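PDB 6NPS: AxyAgu115A from Amphibacillus xylanus NBRC 15112, which is a family GH115 alpha-glucuronidase that probably hydrolyses glucuronic acid side groups from the xylan backbone of hemicelluloses such as arabinoglucuronoxylan. Local coordinates for residues L814-E818 and A845-E849; T835-V841 and Y933-P937. The protein carries 3 engineered substitutions. All coordinates share one frame. Numbering follows the deposited sequence.

Overall arrangement
Both contacts lie in the C-terminal domain of GH115, whose family relationship and beta-rich structure fit a galactose-binding-like beta-sandwich. Their centres are 10 Å apart, on the same side of the chain's centre and about 26 and 25 Å from it. Along the chain the segments interleave, 814-818, 835-841, 845-849 and then 933-937, so contact 1 begins before contact 2 and closes inside it. The two meet where neighbouring strands 847-854 and 926-934 lie side by side: Pro846 O is 3.1 Å from Ala934 N, a probable hydrogen bond, and Phe847 CD2 is 3.5 Å from Tyr933 CE2. Distant parts of the domain are thus brought together in one region, where contact 2 also touches the TIM-barrel region.

Contact 1 (L814-E818 and A845-E849); sequences LNRFE and APFVE
Apolar side chains and one water join two strands that run nearly parallel but share no direct hydrogen bond, within the beta-rich C-terminal domain, probably a galactose-binding-like beta-sandwich. Residues 814-818 are extended throughout, while Ala845 and Pro846 lead into the strand that begins at Phe847. The touching parts diverge by only 20°, and Arg816 and Pro846 are in register, their CA atoms 5.3 Å apart. Phe817 (chi1 -82°) points toward the other segment. Phe817 CB lies 3.7 Å from Val848 CG1, and Val848 CG2 covers one face of the ring; at the ring edge Phe817 CE2 approaches Pro846 O at 3.4 Å and Phe847 CA at 3.8 Å. The Pro846 ring, puckered C-gamma endo, wedges in beside it, with CB 3.3 Å from Asn815 O and CG 4.3 Å from Phe817 CD2. A water spans the gap between the backbones, accepting from Phe817 N at 2.9 Å and lying 3.2 Å from Phe847 O. Arg816 (chi1 p, chi2 m) points away and bonds within its own strand: NH1 donates to Leu814 O (2.8 Å), and NE forms a salt bridge with Glu818 OE2 (2.8 Å). Strand 803-808 pairs antiparallel with both strands, through Thr807 to Asn815 and Lys805 to Phe847; Ile830 of strand 828-833 packs on Phe817 and Val848, and strand 926-934 pairs antiparallel with 847-854.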
ATOM      1  N   LEU A 814     -49.617  13.881 -15.993  1.00 42.68           N
ATOM      2  CA  LEU A 814     -49.225  12.508 -15.722  1.00 45.35           C
ATOM      3  C   LEU A 814     -48.116  12.476 -14.684  1.00 39.90           C
ATOM      4  O   LEU A 814     -47.288  13.384 -14.613  1.00 39.43           O
ATOM      5  CB  LEU A 814     -48.747  11.779 -16.995  1.00 46.44           C
ATOM      6  CG  LEU A 814     -49.771  11.697 -18.136  1.00 52.11           C
ATOM      7  CD1 LEU A 814     -49.076  11.281 -19.430  1.00 54.69           C
ATOM      8  CD2 LEU A 814     -50.918  10.739 -17.791  1.00 50.68           C
ATOM      9  N   ASN A 815     -48.108  11.411 -13.885  1.00 41.81           N
ATOM     10  CA  ASN A 815     -46.983  11.086 -13.014  1.00 40.82           C
ATOM     11  C   ASN A 815     -46.198   9.963 -13.674  1.00 38.93           C
ATOM     12  O   ASN A 815     -46.739   8.881 -13.924  1.00 37.09           O
ATOM     13  CB  ASN A 815     -47.440  10.683 -11.609  1.00 41.99           C
ATOM     14  CG  ASN A 815     -48.534  11.595 -11.060  1.00 44.79           C
ATOM     15  OD1 ASN A 815     -48.341  12.798 -10.889  1.00 44.02           O
ATOM     16  ND2 ASN A 815     -49.706  11.017 -10.811  1.00 47.40           N
ATOM     17  N   ARG A 816     -44.918  10.201 -13.926  1.00 38.89           N
ATOM     18  CA  ARG A 816     -44.166   9.273 -14.756  1.00 37.70           C
ATOM     19  C   ARG A 816     -42.690   9.383 -14.440  1.00 36.92           C
ATOM     20  O   ARG A 816     -42.209  10.442 -14.032  1.00 38.49           O
ATOM     21  CB  ARG A 816     -44.395   9.567 -16.245  1.00 37.11           C
ATOM     22  CG  ARG A 816     -43.724  10.860 -16.727  1.00 39.44           C
ATOM     23  CD  ARG A 816     -44.460  12.148 -16.232  1.00 44.66           C
ATOM     24  NE  ARG A 816     -43.774  13.351 -16.702  1.00 44.20           N
ATOM     25  CZ  ARG A 816     -44.032  14.585 -16.296  1.00 46.88           C
ATOM     26  NH1 ARG A 816     -44.958  14.809 -15.377  1.00 43.19           N
ATOM     27  NH2 ARG A 816     -43.336  15.603 -16.799  1.00 48.85           N
ATOM     28  N   PHE A 817     -41.965   8.288 -14.657  1.00 36.08           N
ATOM     29  CA  PHE A 817     -40.517   8.383 -14.716  1.00 36.61           C
ATOM     30  C   PHE A 817     -40.060   9.076 -15.992  1.00 34.70           C
ATOM     31  O   PHE A 817     -40.578   8.827 -17.075  1.00 35.67           O
ATOM     32  CB  PHE A 817     -39.878   6.999 -14.620  1.00 36.92           C
ATOM     33  CG  PHE A 817     -39.761   6.496 -13.208  1.00 34.84           C
ATOM     34  CD1 PHE A 817     -38.710   6.868 -12.423  1.00 34.47           C
ATOM     35  CD2 PHE A 817     -40.754   5.650 -12.682  1.00 34.18           C
ATOM     36  CE1 PHE A 817     -38.605   6.432 -11.089  1.00 35.79           C
ATOM     37  CE2 PHE A 817     -40.655   5.189 -11.412  1.00 35.21           C
ATOM     38  CZ  PHE A 817     -39.575   5.579 -10.595  1.00 36.17           C
ATOM     39  N   GLU A 818     -39.095   9.961 -15.853  1.00 37.40           N
ATOM     40  CA  GLU A 818     -38.475  10.634 -16.983  1.00 40.64           C
ATOM     41  C   GLU A 818     -36.992  10.290 -17.030  1.00 39.62           C
ATOM     42  O   GLU A 818     -36.345  10.173 -15.975  1.00 41.10           O
ATOM     43  CB  GLU A 818     -38.623  12.157 -16.858  1.00 41.56           C
ATOM     44  CG  GLU A 818     -40.044  12.663 -16.930  1.00 48.20           C
ATOM     45  CD  GLU A 818     -40.481  12.971 -18.352  1.00 60.35           C
ATOM     46  OE1 GLU A 818     -39.708  12.677 -19.293  1.00 65.38           O
ATOM     47  OE2 GLU A 818     -41.602  13.494 -18.529  1.00 65.25           O
ATOM     48  N   ALA A 845     -48.446   5.812  -7.640  1.00 42.45           N
ATOM     49  CA  ALA A 845     -47.013   5.706  -7.940  1.00 43.88           C
ATOM     50  C   ALA A 845     -46.785   5.203  -9.365  1.00 40.31           C
ATOM     51  O   ALA A 845     -47.291   4.144  -9.719  1.00 37.71           O
ATOM     52  CB  ALA A 845     -46.327   4.755  -6.968  1.00 41.53           C
ATOM     53  N   PRO A 846     -45.994   5.895 -10.178  1.00 36.58           N
ATOM     54  CA  PRO A 846     -45.577   5.331 -11.469  1.00 38.37           C
ATOM     55  C   PRO A 846     -44.454   4.313 -11.284  1.00 38.42           C
ATOM     56  O   PRO A 846     -43.769   4.274 -10.252  1.00 36.73           O
ATOM     57  CB  PRO A 846     -45.047   6.547 -12.232  1.00 37.14           C
ATOM     58  CG  PRO A 846     -44.378   7.365 -11.123  1.00 34.10           C
ATOM     59  CD  PRO A 846     -45.345   7.193  -9.903  1.00 36.32           C
ATOM     60  N   PHE A 847     -44.238   3.508 -12.321  1.00 34.77           N
ATOM     61  CA  PHE A 847     -43.172   2.515 -12.267  1.00 37.89           C
ATOM     62  C   PHE A 847     -42.472   2.386 -13.614  1.00 37.11           C
ATOM     63  O   PHE A 847     -42.975   2.825 -14.654  1.00 37.51           O
ATOM     64  CB  PHE A 847     -43.672   1.137 -11.752  1.00 37.12           C
ATOM     65  CG  PHE A 847     -44.635   0.403 -12.649  1.00 42.59           C
ATOM     66  CD1 PHE A 847     -44.172  -0.362 -13.708  1.00 43.20           C
ATOM     67  CD2 PHE A 847     -46.000   0.384 -12.367  1.00 42.70           C
ATOM     68  CE1 PHE A 847     -45.036  -1.071 -14.503  1.00 48.09           C
ATOM     69  CE2 PHE A 847     -46.877  -0.336 -13.165  1.00 47.86           C
ATOM     70  CZ  PHE A 847     -46.387  -1.069 -14.236  1.00 49.31           C
ATOM     71  N   VAL A 848     -41.268   1.821 -13.558  1.00 34.98           N
ATOM     72  CA  VAL A 848     -40.554   1.324 -14.729  1.00 36.79           C
ATOM     73  C   VAL A 848     -40.361  -0.165 -14.515  1.00 38.70           C
ATOM     74  O   VAL A 848     -40.286  -0.642 -13.379  1.00 36.12           O
ATOM     75  CB  VAL A 848     -39.192   2.018 -14.983  1.00 36.01           C
ATOM     76  CG1 VAL A 848     -39.430   3.446 -15.497  1.00 34.50           C
ATOM     77  CG2 VAL A 848     -38.327   2.023 -13.725  1.00 31.33           C
ATOM     78  N   GLU A 849     -40.298  -0.903 -15.612  1.00 36.68           N
ATOM     79  CA  GLU A 849     -40.217  -2.355 -15.546  1.00 40.81           C
ATOM     80  C   GLU A 849     -39.031  -2.846 -16.366  1.00 40.50           C
ATOM     81  O   GLU A 849     -38.907  -2.509 -17.544  1.00 40.49           O
ATOM     82  CB  GLU A 849     -41.529  -2.972 -16.042  1.00 40.49           C
ATOM     83  CG  GLU A 849     -41.604  -4.499 -16.047  1.00 48.53           C
ATOM     84  CD  GLU A 849     -42.987  -4.986 -16.518  1.00 58.35           C
ATOM     85  OE1 GLU A 849     -43.982  -4.748 -15.800  1.00 62.63           O
ATOM     86  OE2 GLU A 849     -43.081  -5.586 -17.612  1.00 62.44           O
TER
HETATM   87  O   HOH W   1     -43.324   5.866 -15.599  1.00 35.27           O

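Contact 2 (T835-V841 and Y933-P937); sequences TDTHYQV and YAVSP
Pro937, Tyr839 and Val841 account for about half of the 446 Å² buried in this loop-to-strand contact of the probable beta-sandwich, where the connection between strands 828-833 and 847-854 runs past the C-terminal end of strand 926-934. The touching parts point 142° apart, roughly antiparallel, with CA pairs His838-Ser936 at 5.2 Å and Tyr839-Val935 at 4.4 Å. Thr835 and Asp836 (psi -13° and -1°) make a bend, after which residues 837-841 are extended; in the partner, Val935 (phi -131°, psi -78°) breaks the extended path. Pro937 fits into the bend: its CB is 3.2 Å from Thr835 O, and its CD makes a CH-pi contact over the face of the His838 ring (chi1 m), 3.7 Å from the centroid. Tyr839 supplies the one hydrogen bond across the segments, from its N to Val935 O at 2.9 Å. Tyr839 (chi1 m) points toward the other segment, with its CB 3.2 Å from Ala934 O and its CD1 4.0 Å from Ala934 CB, while OH bonds to Pro834 O. Met437 of helix 428-440 touches Thr835 and Pro937, and Asp440 binds the Thr835 hydroxyl, linking this loop to the TIM-barrel region. Val841 (chi1 t) closes the far end: CG2 lies 3.9 Å from Tyr933 CB and 4.0 Å from Val935 CG2, and CG1 sits over the face of the Tyr933 ring, 4.2 Å from its centroid and 8° off the normal.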
ATOM      1  N   THR A 835     -42.018  16.162  -8.982  1.00 40.42           N
ATOM      2  CA  THR A 835     -40.984  15.795  -8.012  1.00 41.24           C
ATOM      3  C   THR A 835     -41.397  15.959  -6.554  1.00 42.06           C
ATOM      4  O   THR A 835     -40.661  15.489  -5.689  1.00 42.28           O
ATOM      5  CB  THR A 835     -39.721  16.645  -8.183  1.00 39.10           C
ATOM      6  OG1 THR A 835     -40.031  18.019  -7.889  1.00 40.61           O
ATOM      7  CG2 THR A 835     -39.188  16.547  -9.558  1.00 33.20           C
ATOM      8  N   ASP A 836     -42.496  16.643  -6.254  1.00 41.55           N
ATOM      9  CA  ASP A 836     -42.858  16.970  -4.884  1.00 45.46           C
ATOM     10  C   ASP A 836     -43.929  16.062  -4.304  1.00 48.08           C
ATOM     11  O   ASP A 836     -44.313  16.249  -3.141  1.00 49.35           O
ATOM     12  CB  ASP A 836     -43.322  18.426  -4.789  1.00 56.71           C
ATOM     13  CG  ASP A 836     -44.493  18.747  -5.731  1.00 69.44           C
ATOM     14  OD1 ASP A 836     -44.518  18.261  -6.888  1.00 70.55           O
ATOM     15  OD2 ASP A 836     -45.380  19.521  -5.315  1.00 74.63           O
ATOM     16  N   THR A 837     -44.435  15.094  -5.070  1.00 40.80           N
ATOM     17  CA  THR A 837     -45.453  14.192  -4.554  1.00 40.78           C
ATOM     18  C   THR A 837     -44.803  13.045  -3.801  1.00 42.12           C
ATOM     19  O   THR A 837     -43.818  12.470  -4.266  1.00 40.00           O
ATOM     20  CB  THR A 837     -46.292  13.591  -5.686  1.00 45.12           C
ATOM     21  OG1 THR A 837     -46.725  14.627  -6.579  1.00 49.12           O
ATOM     22  CG2 THR A 837     -47.480  12.807  -5.117  1.00 42.22           C
ATOM     23  N   HIS A 838     -45.403  12.676  -2.670  1.00 42.50           N
ATOM     24  CA  HIS A 838     -45.112  11.413  -1.999  1.00 43.22           C
ATOM     25  C   HIS A 838     -46.090  10.382  -2.564  1.00 44.55           C
ATOM     26  O   HIS A 838     -47.281  10.385  -2.230  1.00 43.67           O
ATOM     27  CB  HIS A 838     -45.228  11.566  -0.483  1.00 47.53           C
ATOM     28  CG  HIS A 838     -44.234  12.534   0.102  1.00 57.71           C
ATOM     29  ND1 HIS A 838     -43.144  12.133   0.851  1.00 60.39           N
ATOM     30  CD2 HIS A 838     -44.157  13.887   0.030  1.00 60.61           C
ATOM     31  CE1 HIS A 838     -42.445  13.194   1.218  1.00 57.34           C
ATOM     32  NE2 HIS A 838     -43.040  14.272   0.735  1.00 59.80           N
ATOM     33  N   TYR A 839     -45.585   9.503  -3.433  1.00 37.26           N
ATOM     34  CA  TYR A 839     -46.415   8.528  -4.115  1.00 42.34           C
ATOM     35  C   TYR A 839     -46.712   7.347  -3.201  1.00 41.59           C
ATOM     36  O   TYR A 839     -45.935   7.034  -2.298  1.00 43.14           O
ATOM     37  CB  TYR A 839     -45.688   8.042  -5.385  1.00 39.14           C
ATOM     38  CG  TYR A 839     -45.500   9.134  -6.406  1.00 38.06           C
ATOM     39  CD1 TYR A 839     -44.261   9.740  -6.604  1.00 42.87           C
ATOM     40  CD2 TYR A 839     -46.584   9.571  -7.181  1.00 40.15           C
ATOM     41  CE1 TYR A 839     -44.098  10.752  -7.548  1.00 40.79           C
ATOM     42  CE2 TYR A 839     -46.449  10.569  -8.103  1.00 35.53           C
ATOM     43  CZ  TYR A 839     -45.212  11.159  -8.297  1.00 42.76           C
ATOM     44  OH  TYR A 839     -45.106  12.170  -9.241  1.00 45.17           O
ATOM     45  N   GLN A 840     -47.826   6.666  -3.455  1.00 40.18           N
ATOM     46  CA  GLN A 840     -48.183   5.447  -2.736  1.00 45.33           C
ATOM     47  C   GLN A 840     -48.365   4.309  -3.724  1.00 42.66           C
ATOM     48  O   GLN A 840     -49.117   4.445  -4.689  1.00 42.53           O
ATOM     49  CB  GLN A 840     -49.457   5.665  -1.923  1.00 52.03           C
ATOM     50  CG  GLN A 840     -49.272   6.709  -0.856  1.00 68.58           C
ATOM     51  CD  GLN A 840     -49.882   6.297   0.461  1.00 82.14           C
ATOM     52  OE1 GLN A 840     -50.619   7.067   1.081  1.00 87.25           O
ATOM     53  NE2 GLN A 840     -49.581   5.073   0.901  1.00 82.72           N
ATOM     54  N   VAL A 841     -47.682   3.187  -3.478  1.00 44.06           N
ATOM     55  CA  VAL A 841     -47.806   2.032  -4.358  1.00 45.76           C
ATOM     56  C   VAL A 841     -49.251   1.571  -4.401  1.00 53.82           C
ATOM     57  O   VAL A 841     -49.957   1.519  -3.382  1.00 55.80           O
ATOM     58  CB  VAL A 841     -46.862   0.894  -3.933  1.00 47.02           C
ATOM     59  CG1 VAL A 841     -47.122  -0.348  -4.778  1.00 46.71           C
ATOM     60  CG2 VAL A 841     -45.361   1.321  -4.035  1.00 42.60           C
ATOM     61  N   TYR A 933     -41.035   1.280  -8.308  1.00 39.02           N
ATOM     62  CA  TYR A 933     -42.046   2.315  -8.121  1.00 38.30           C
ATOM     63  C   TYR A 933     -41.425   3.508  -7.412  1.00 41.76           C
ATOM     64  O   TYR A 933     -40.663   3.347  -6.442  1.00 39.57           O
ATOM     65  CB  TYR A 933     -43.224   1.819  -7.276  1.00 39.85           C
ATOM     66  CG  TYR A 933     -44.079   0.730  -7.843  1.00 47.12           C
ATOM     67  CD1 TYR A 933     -43.680  -0.599  -7.799  1.00 50.72           C
ATOM     68  CD2 TYR A 933     -45.332   1.017  -8.383  1.00 50.55           C
ATOM     69  CE1 TYR A 933     -44.498  -1.611  -8.311  1.00 50.64           C
ATOM     70  CE2 TYR A 933     -46.152   0.015  -8.896  1.00 47.88           C
ATOM     71  CZ  TYR A 933     -45.729  -1.292  -8.847  1.00 52.15           C
ATOM     72  OH  TYR A 933     -46.535  -2.292  -9.338  1.00 59.51           O
ATOM     73  N   ALA A 934     -41.787   4.710  -7.851  1.00 37.63           N
ATOM     74  CA  ALA A 934     -41.418   5.889  -7.083  1.00 35.64           C
ATOM     75  C   ALA A 934     -42.311   6.019  -5.864  1.00 38.45           C
ATOM     76  O   ALA A 934     -43.514   5.778  -5.948  1.00 36.84           O
ATOM     77  CB  ALA A 934     -41.529   7.159  -7.922  1.00 37.88           C
ATOM     78  N   VAL A 935     -41.721   6.430  -4.722  1.00 35.26           N
ATOM     79  CA  VAL A 935     -42.492   6.678  -3.506  1.00 39.65           C
ATOM     80  C   VAL A 935     -42.084   8.042  -2.936  1.00 40.48           C
ATOM     81  O   VAL A 935     -42.787   9.041  -3.134  1.00 39.80           O
ATOM     82  CB  VAL A 935     -42.294   5.528  -2.489  1.00 42.61           C
ATOM     83  CG1 VAL A 935     -43.063   5.784  -1.152  1.00 39.56           C
ATOM     84  CG2 VAL A 935     -42.700   4.180  -3.123  1.00 43.09           C
ATOM     85  N   SER A 936     -40.895   8.113  -2.251  1.00 36.77           N
ATOM     86  CA  SER A 936     -40.376   9.375  -1.767  1.00 39.44           C
ATOM     87  C   SER A 936     -39.790  10.208  -2.895  1.00 38.19           C
ATOM     88  O   SER A 936     -39.224   9.670  -3.839  1.00 39.17           O
ATOM     89  CB  SER A 936     -39.277   9.161  -0.710  1.00 40.51           C
ATOM     90  OG  SER A 936     -39.724   8.298   0.311  1.00 41.89           O
ATOM     91  N   PRO A 937     -39.864  11.533  -2.776  1.00 39.43           N
ATOM     92  CA  PRO A 937     -39.080  12.422  -3.655  1.00 38.80           C
ATOM     93  C   PRO A 937     -37.570  12.258  -3.432  1.00 38.08           C
ATOM     94  O   PRO A 937     -37.118  11.774  -2.394  1.00 39.68           O
ATOM     95  CB  PRO A 937     -39.531  13.821  -3.229  1.00 39.63           C
ATOM     96  CG  PRO A 937     -40.848  13.620  -2.464  1.00 40.47           C
ATOM     97  CD  PRO A 937     -40.733  12.265  -1.831  1.00 38.61           C
TER